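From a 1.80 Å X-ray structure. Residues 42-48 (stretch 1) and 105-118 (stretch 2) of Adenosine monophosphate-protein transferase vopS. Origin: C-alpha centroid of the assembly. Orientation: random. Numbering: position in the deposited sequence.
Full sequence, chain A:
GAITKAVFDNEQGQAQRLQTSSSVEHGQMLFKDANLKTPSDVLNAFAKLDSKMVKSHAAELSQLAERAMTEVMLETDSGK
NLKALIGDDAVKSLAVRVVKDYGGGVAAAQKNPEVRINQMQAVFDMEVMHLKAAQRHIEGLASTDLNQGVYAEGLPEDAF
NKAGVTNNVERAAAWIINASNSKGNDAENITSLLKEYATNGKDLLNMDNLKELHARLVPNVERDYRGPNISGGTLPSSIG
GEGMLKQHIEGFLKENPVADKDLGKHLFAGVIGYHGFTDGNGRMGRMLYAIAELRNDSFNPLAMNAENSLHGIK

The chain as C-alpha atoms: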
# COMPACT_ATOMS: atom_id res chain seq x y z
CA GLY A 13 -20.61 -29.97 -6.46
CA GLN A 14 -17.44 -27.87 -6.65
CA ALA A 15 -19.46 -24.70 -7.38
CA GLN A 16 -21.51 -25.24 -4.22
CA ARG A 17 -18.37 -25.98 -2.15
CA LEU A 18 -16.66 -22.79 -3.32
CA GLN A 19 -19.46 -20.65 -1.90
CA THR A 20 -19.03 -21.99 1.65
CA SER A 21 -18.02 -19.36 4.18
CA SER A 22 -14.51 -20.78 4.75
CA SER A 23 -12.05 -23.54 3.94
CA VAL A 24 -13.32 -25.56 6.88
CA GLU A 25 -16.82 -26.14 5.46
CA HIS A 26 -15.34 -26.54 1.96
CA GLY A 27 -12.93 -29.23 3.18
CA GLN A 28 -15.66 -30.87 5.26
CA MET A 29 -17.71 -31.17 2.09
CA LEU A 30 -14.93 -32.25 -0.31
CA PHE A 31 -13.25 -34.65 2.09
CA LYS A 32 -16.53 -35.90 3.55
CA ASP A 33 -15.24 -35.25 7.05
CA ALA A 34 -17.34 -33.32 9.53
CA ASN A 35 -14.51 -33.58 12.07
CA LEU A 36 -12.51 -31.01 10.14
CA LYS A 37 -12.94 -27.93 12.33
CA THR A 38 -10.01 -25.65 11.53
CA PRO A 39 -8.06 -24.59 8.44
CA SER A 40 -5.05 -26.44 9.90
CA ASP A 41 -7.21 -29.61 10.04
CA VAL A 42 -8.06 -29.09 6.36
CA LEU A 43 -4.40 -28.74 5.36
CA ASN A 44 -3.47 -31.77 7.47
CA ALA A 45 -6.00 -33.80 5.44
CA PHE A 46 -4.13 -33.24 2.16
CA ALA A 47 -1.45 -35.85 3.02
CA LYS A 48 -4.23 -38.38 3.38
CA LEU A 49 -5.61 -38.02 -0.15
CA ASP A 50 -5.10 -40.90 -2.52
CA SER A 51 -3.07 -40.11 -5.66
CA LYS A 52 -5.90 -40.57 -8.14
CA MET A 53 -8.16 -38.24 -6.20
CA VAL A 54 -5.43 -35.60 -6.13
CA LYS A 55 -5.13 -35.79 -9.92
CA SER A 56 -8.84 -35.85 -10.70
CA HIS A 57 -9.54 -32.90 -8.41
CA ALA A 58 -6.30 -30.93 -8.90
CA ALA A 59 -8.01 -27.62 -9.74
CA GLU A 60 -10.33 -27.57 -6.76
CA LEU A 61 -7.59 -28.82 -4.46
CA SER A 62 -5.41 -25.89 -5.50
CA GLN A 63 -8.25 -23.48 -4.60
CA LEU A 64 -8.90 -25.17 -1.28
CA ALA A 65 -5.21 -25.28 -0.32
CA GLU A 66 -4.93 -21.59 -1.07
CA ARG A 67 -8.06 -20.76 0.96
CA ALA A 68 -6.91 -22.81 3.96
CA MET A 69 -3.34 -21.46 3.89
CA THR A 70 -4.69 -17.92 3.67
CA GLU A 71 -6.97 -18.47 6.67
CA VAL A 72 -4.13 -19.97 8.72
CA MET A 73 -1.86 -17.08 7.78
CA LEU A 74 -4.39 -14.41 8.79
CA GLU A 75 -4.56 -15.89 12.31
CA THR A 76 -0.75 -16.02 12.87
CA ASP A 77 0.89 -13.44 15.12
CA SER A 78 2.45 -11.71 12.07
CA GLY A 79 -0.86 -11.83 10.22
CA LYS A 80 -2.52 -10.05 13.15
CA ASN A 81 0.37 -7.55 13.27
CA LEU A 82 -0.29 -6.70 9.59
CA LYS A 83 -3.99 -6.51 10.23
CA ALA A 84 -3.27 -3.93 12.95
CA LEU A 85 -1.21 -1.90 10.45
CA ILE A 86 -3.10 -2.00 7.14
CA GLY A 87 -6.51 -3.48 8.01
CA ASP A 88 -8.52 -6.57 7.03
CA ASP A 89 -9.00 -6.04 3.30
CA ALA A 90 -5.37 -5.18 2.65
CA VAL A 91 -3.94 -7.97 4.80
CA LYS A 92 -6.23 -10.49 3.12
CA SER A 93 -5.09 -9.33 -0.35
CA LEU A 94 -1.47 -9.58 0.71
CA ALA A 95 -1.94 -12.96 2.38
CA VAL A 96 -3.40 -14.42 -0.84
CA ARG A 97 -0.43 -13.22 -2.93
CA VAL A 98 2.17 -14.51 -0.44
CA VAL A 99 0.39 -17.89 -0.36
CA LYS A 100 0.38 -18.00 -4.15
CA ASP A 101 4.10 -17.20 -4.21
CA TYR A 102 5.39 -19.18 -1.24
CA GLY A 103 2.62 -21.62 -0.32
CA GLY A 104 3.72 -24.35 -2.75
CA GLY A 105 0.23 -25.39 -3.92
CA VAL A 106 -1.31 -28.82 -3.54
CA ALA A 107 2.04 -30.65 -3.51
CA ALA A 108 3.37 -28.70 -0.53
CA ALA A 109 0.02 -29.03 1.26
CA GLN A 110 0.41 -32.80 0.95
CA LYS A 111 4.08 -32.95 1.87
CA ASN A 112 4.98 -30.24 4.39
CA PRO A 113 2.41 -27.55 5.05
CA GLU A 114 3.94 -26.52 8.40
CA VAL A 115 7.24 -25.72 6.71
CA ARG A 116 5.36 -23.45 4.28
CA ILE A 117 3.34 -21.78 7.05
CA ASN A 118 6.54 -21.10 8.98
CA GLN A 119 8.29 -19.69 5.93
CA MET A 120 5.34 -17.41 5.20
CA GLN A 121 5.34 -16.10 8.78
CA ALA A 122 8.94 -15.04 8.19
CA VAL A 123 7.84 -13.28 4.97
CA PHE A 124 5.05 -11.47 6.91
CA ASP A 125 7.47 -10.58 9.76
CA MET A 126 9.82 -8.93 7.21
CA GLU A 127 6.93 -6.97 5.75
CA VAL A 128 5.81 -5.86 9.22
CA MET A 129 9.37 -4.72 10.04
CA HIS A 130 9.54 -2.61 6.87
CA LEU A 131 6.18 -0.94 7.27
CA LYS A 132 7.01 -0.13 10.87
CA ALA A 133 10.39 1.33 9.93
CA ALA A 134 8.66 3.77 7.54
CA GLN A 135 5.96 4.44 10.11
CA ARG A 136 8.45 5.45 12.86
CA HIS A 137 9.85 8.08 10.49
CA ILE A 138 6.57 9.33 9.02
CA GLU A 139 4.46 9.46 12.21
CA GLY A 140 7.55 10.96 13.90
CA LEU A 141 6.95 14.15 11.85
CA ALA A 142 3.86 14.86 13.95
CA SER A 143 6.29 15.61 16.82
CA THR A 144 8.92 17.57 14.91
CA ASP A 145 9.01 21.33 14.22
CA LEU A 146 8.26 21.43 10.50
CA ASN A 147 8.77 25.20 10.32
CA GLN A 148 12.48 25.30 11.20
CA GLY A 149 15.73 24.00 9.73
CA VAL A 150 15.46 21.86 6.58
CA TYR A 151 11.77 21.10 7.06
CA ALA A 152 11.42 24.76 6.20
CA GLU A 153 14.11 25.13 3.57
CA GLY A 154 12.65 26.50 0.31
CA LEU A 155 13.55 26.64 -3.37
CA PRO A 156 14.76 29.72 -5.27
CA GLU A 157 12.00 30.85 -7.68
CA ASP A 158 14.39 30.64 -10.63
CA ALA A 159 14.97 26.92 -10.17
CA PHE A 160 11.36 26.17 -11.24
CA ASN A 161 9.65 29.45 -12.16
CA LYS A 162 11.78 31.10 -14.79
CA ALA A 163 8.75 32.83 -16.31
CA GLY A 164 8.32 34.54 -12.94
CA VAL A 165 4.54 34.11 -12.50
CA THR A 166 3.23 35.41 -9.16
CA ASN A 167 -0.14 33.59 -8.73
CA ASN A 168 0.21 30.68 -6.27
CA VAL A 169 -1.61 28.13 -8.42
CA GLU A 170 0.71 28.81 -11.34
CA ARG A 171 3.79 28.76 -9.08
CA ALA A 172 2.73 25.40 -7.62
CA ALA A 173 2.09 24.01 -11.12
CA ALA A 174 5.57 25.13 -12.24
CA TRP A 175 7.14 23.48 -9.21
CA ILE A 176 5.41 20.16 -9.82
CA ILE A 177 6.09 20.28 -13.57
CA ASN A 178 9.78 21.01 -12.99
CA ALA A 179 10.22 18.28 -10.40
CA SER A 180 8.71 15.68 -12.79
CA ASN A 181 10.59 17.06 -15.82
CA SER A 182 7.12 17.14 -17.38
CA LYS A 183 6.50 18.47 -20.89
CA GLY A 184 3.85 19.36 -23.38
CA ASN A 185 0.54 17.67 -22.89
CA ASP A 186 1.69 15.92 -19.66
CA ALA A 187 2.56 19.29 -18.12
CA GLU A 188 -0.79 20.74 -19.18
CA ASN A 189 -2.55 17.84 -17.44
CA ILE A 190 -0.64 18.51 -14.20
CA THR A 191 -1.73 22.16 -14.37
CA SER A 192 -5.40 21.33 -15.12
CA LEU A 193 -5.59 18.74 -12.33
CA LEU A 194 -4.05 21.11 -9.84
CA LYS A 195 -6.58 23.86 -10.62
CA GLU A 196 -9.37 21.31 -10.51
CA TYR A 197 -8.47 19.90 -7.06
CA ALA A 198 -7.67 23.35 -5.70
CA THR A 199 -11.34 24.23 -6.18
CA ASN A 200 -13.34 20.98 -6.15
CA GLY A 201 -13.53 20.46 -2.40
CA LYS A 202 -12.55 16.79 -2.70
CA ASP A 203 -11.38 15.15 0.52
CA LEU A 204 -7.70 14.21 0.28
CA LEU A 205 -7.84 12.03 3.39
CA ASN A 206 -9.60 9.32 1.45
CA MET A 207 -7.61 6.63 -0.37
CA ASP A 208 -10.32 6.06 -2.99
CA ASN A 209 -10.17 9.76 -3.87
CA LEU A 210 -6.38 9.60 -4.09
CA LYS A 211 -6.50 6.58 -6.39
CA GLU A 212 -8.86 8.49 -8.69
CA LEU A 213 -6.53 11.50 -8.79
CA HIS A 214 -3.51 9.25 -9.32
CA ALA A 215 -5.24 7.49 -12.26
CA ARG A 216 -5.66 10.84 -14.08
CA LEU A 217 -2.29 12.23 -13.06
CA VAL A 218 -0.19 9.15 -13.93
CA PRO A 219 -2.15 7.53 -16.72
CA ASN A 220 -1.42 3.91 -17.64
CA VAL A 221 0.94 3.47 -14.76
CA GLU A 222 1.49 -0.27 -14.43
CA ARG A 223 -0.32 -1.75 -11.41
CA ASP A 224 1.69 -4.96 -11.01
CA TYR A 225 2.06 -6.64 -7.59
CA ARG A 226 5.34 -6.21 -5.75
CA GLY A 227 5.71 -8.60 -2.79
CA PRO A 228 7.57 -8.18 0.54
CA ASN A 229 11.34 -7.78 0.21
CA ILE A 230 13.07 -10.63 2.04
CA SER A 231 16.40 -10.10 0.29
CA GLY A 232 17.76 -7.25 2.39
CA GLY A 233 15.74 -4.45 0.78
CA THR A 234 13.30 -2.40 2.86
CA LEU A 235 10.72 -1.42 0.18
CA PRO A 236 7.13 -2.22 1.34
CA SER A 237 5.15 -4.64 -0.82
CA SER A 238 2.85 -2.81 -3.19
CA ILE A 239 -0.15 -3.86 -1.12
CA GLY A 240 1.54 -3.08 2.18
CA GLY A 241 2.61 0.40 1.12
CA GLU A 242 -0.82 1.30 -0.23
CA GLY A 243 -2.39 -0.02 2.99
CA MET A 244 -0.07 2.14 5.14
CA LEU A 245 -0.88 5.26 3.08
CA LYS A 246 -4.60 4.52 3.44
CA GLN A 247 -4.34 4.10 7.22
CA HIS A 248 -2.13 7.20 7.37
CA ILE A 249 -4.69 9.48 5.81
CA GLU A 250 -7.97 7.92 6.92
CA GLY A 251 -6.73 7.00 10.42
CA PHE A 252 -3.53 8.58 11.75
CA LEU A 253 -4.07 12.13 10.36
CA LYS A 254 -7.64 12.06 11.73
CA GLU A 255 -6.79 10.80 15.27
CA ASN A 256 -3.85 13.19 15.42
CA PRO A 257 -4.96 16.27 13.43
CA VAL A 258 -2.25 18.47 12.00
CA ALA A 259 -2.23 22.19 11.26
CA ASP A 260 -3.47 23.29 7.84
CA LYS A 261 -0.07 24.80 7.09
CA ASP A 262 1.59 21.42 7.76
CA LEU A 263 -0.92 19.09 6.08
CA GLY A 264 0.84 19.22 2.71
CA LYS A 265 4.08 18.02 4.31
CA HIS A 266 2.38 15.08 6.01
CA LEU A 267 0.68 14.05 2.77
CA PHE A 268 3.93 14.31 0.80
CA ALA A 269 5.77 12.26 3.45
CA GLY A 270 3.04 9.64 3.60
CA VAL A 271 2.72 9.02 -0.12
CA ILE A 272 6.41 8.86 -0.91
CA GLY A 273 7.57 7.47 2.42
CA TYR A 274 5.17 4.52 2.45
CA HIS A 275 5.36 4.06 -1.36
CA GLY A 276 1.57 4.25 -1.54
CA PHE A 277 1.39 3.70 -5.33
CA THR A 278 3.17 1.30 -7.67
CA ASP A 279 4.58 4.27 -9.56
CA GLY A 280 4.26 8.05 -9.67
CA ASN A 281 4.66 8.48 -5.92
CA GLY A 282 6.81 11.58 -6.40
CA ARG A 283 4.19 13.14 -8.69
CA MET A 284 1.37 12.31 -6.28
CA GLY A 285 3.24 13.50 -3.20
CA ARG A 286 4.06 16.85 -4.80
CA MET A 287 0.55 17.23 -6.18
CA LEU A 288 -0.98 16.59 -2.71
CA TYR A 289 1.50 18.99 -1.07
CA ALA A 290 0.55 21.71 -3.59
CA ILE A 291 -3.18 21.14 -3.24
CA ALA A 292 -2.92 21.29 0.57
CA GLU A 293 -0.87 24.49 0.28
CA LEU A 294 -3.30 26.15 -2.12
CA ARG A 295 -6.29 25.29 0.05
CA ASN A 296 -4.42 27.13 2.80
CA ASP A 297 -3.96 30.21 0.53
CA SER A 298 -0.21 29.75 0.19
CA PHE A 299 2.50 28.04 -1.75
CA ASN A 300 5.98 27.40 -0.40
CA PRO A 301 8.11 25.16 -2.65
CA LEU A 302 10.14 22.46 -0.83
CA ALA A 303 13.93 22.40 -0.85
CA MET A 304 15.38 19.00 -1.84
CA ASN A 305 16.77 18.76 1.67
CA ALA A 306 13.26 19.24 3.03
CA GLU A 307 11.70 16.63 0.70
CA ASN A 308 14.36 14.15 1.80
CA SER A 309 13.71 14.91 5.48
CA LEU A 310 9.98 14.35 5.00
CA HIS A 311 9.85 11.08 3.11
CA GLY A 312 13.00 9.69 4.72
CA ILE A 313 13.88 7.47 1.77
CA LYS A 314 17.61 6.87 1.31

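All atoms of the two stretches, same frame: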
# COMPACT_ATOMS: atom_id res chain seq x y z
N VAL A 42 -7.89 -28.93 7.81
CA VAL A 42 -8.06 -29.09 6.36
C VAL A 42 -6.72 -29.34 5.67
O VAL A 42 -6.59 -30.28 4.88
CB VAL A 42 -8.78 -27.88 5.73
CG1 VAL A 42 -8.75 -27.94 4.19
CG2 VAL A 42 -10.22 -27.82 6.25
N LEU A 43 -5.71 -28.53 5.98
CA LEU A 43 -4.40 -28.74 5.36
C LEU A 43 -3.82 -30.09 5.74
O LEU A 43 -3.23 -30.77 4.91
CB LEU A 43 -3.42 -27.62 5.75
CG LEU A 43 -3.82 -26.30 5.10
CD1 LEU A 43 -3.10 -25.14 5.81
CD2 LEU A 43 -3.51 -26.31 3.60
N ASN A 44 -4.01 -30.48 7.00
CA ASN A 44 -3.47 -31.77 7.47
C ASN A 44 -4.10 -32.97 6.74
O ASN A 44 -3.51 -34.05 6.64
CB ASN A 44 -3.69 -31.88 8.96
CG ASN A 44 -2.74 -31.01 9.75
OD1 ASN A 44 -1.70 -30.59 9.25
ND2 ASN A 44 -3.09 -30.74 11.00
N ALA A 45 -5.30 -32.76 6.20
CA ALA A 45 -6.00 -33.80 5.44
C ALA A 45 -5.40 -34.06 4.06
O ALA A 45 -5.58 -35.14 3.50
CB ALA A 45 -7.48 -33.44 5.32
N PHE A 46 -4.66 -33.09 3.52
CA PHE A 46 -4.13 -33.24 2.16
C PHE A 46 -3.20 -34.46 2.02
O PHE A 46 -3.23 -35.15 0.98
CB PHE A 46 -3.43 -31.95 1.67
CG PHE A 46 -4.39 -30.93 1.07
CD1 PHE A 46 -5.37 -30.35 1.85
CD2 PHE A 46 -4.28 -30.55 -0.26
CE1 PHE A 46 -6.25 -29.40 1.30
CE2 PHE A 46 -5.16 -29.60 -0.84
CZ PHE A 46 -6.15 -29.04 -0.05
N ALA A 47 -2.41 -34.74 3.06
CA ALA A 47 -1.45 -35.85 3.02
C ALA A 47 -2.18 -37.17 2.89
O ALA A 47 -1.63 -38.18 2.43
CB ALA A 47 -0.57 -35.85 4.30
N LYS A 48 -3.44 -37.16 3.31
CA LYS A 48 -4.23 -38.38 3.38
C LYS A 48 -4.95 -38.72 2.08
O LYS A 48 -5.59 -39.77 1.97
CB LYS A 48 -5.25 -38.21 4.50
CG LYS A 48 -4.61 -37.86 5.85
CD LYS A 48 -5.67 -37.66 6.93
CE LYS A 48 -5.06 -37.28 8.28
NZ LYS A 48 -4.25 -38.37 8.87
N GLY A 105 1.36 -24.68 -3.31
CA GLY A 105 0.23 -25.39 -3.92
C GLY A 105 -0.15 -26.72 -3.29
O GLY A 105 0.12 -26.99 -2.11
N VAL A 106 -0.79 -27.57 -4.07
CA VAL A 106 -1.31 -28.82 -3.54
C VAL A 106 -0.15 -29.70 -3.06
O VAL A 106 -0.26 -30.33 -2.02
CB VAL A 106 -2.12 -29.55 -4.60
CG1 VAL A 106 -2.52 -30.98 -4.13
CG2 VAL A 106 -3.35 -28.74 -4.93
N ALA A 107 0.94 -29.74 -3.82
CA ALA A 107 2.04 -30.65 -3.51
C ALA A 107 2.65 -30.34 -2.14
O ALA A 107 2.93 -31.23 -1.36
CB ALA A 107 3.09 -30.60 -4.60
N ALA A 108 2.86 -29.07 -1.84
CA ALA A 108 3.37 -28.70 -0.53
C ALA A 108 2.33 -28.93 0.56
O ALA A 108 2.69 -29.28 1.67
CB ALA A 108 3.85 -27.26 -0.51
N ALA A 109 1.05 -28.75 0.27
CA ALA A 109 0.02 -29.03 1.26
C ALA A 109 0.04 -30.51 1.66
O ALA A 109 -0.24 -30.87 2.80
CB ALA A 109 -1.36 -28.65 0.75
N GLN A 110 0.35 -31.37 0.70
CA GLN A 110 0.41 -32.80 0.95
C GLN A 110 1.64 -33.15 1.77
O GLN A 110 1.59 -33.96 2.70
CB GLN A 110 0.52 -33.55 -0.37
CG GLN A 110 -0.73 -33.61 -1.21
CD GLN A 110 -0.43 -34.27 -2.54
OE1 GLN A 110 0.16 -33.67 -3.43
NE2 GLN A 110 -0.79 -35.52 -2.66
N LYS A 111 2.75 -32.52 1.40
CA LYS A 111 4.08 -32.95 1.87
C LYS A 111 4.59 -32.25 3.13
O LYS A 111 5.17 -32.89 4.00
CB LYS A 111 5.11 -32.76 0.74
CG LYS A 111 5.06 -33.84 -0.33
CD LYS A 111 6.23 -33.71 -1.28
CE LYS A 111 6.54 -35.03 -1.97
NZ LYS A 111 7.82 -34.96 -2.72
N ASN A 112 4.44 -30.93 3.23
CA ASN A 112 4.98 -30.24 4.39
C ASN A 112 4.33 -28.89 4.64
O ASN A 112 5.00 -27.85 4.54
CB ASN A 112 6.50 -30.06 4.21
CG ASN A 112 6.86 -29.00 3.15
OD1 ASN A 112 6.06 -28.68 2.27
ND2 ASN A 112 8.07 -28.46 3.26
N PRO A 113 3.03 -28.88 4.94
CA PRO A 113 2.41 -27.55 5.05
C PRO A 113 3.01 -26.69 6.16
O PRO A 113 3.04 -25.46 6.02
CB PRO A 113 0.96 -27.86 5.39
CG PRO A 113 0.97 -29.31 5.86
CD PRO A 113 2.03 -29.95 5.05
N GLU A 114 3.44 -27.30 7.26
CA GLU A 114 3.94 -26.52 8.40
C GLU A 114 5.21 -25.78 8.03
O GLU A 114 5.43 -24.67 8.49
CB GLU A 114 4.18 -27.42 9.63
CG GLU A 114 2.89 -27.92 10.27
CD GLU A 114 3.11 -28.79 11.50
OE1 GLU A 114 4.21 -28.71 12.11
OE2 GLU A 114 2.19 -29.56 11.86
N VAL A 115 6.05 -26.40 7.21
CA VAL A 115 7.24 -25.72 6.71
C VAL A 115 6.83 -24.47 5.94
O VAL A 115 7.39 -23.40 6.14
CB VAL A 115 8.06 -26.65 5.79
CG1 VAL A 115 9.13 -25.87 5.08
CG2 VAL A 115 8.66 -27.78 6.61
N ARG A 116 5.83 -24.59 5.08
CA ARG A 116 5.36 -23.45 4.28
C ARG A 116 4.76 -22.37 5.18
O ARG A 116 5.00 -21.20 4.95
CB ARG A 116 4.31 -23.89 3.24
CG ARG A 116 4.88 -24.85 2.15
CD ARG A 116 6.11 -24.26 1.46
NE ARG A 116 6.68 -25.17 0.46
CZ ARG A 116 6.90 -24.86 -0.81
NH1 ARG A 116 6.62 -23.65 -1.28
NH2 ARG A 116 7.41 -25.76 -1.63
N ILE A 117 3.98 -22.76 6.18
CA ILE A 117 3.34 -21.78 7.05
C ILE A 117 4.41 -21.02 7.85
O ILE A 117 4.32 -19.78 8.03
CB ILE A 117 2.32 -22.45 7.96
CG1 ILE A 117 1.08 -22.86 7.14
CG2 ILE A 117 1.89 -21.51 9.10
CD1 ILE A 117 0.23 -23.90 7.84
N ASN A 118 5.43 -21.73 8.27
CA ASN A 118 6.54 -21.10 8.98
C ASN A 118 7.31 -20.15 8.10
O ASN A 118 7.63 -19.05 8.52
CB ASN A 118 7.48 -22.17 9.54
CG ASN A 118 6.91 -22.86 10.74
OD1 ASN A 118 5.85 -22.49 11.24
ND2 ASN A 118 7.61 -23.88 11.24
O HOH W 1 -1.19 -32.41 4.69
O HOH W 2 -1.90 -36.98 -0.55

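Residues 42-48 and 105-118, at least 60 positions apart in sequence wherever they touch, pack through small apolar contacts and two waters at the interface, burying 390 Å² in total. Backbone: stretch 1 enters as the last part of a helix, and its residues 46-48 keep helical torsions. Stretch 2 is two helices broken at N112, which leaves helical phi/psi after the first and sits at the N-cap of the second without a capping bond from its side chain. The backbones' nearest CA atoms are those of A47 and Q110, 4.1 Å apart; there the A47 methyl rests against backbone, with CB 3.3 Å from Q110 O.

Apolar packing: L43 and F46, one helical turn apart, both direct their CA-to-CB bonds toward stretch 2. L43 spans the break between the helices. Its CD2 meets A109 CB at 4.3 Å, its CB meets P113 CB at 4.4 Å, and its CD1 meets I117 CD1 at 4.1 Å, so one leucine touches both helices. F46 packs on the first helix alone: CD2 lies 3.6 Å from A109 CB, which approaches the ring obliquely, and 4.3 Å from V106 CG1, which sits at the ring edge. The short A109 side chain thus contacts both large residues. The aliphatic part of Q110 lies alongside, its CG 4.3 Å from F46 CB.

Polar links: no direct hydrogen bond crosses the interface. L43 O and A109 O, 3.7 Å apart, are both acceptors and cannot pair; water 1 resolves this by donating to L43 O (2.6 Å) and to A109 O (2.6 Å), while accepting a weak bond from A47 N (3.1 Å). Water 2 accepts from Q110 NE2 (2.8 Å) and lies 2.7 Å from F46 O, to which it can donate, so it can link the glutamine amide to the stretch 1 backbone.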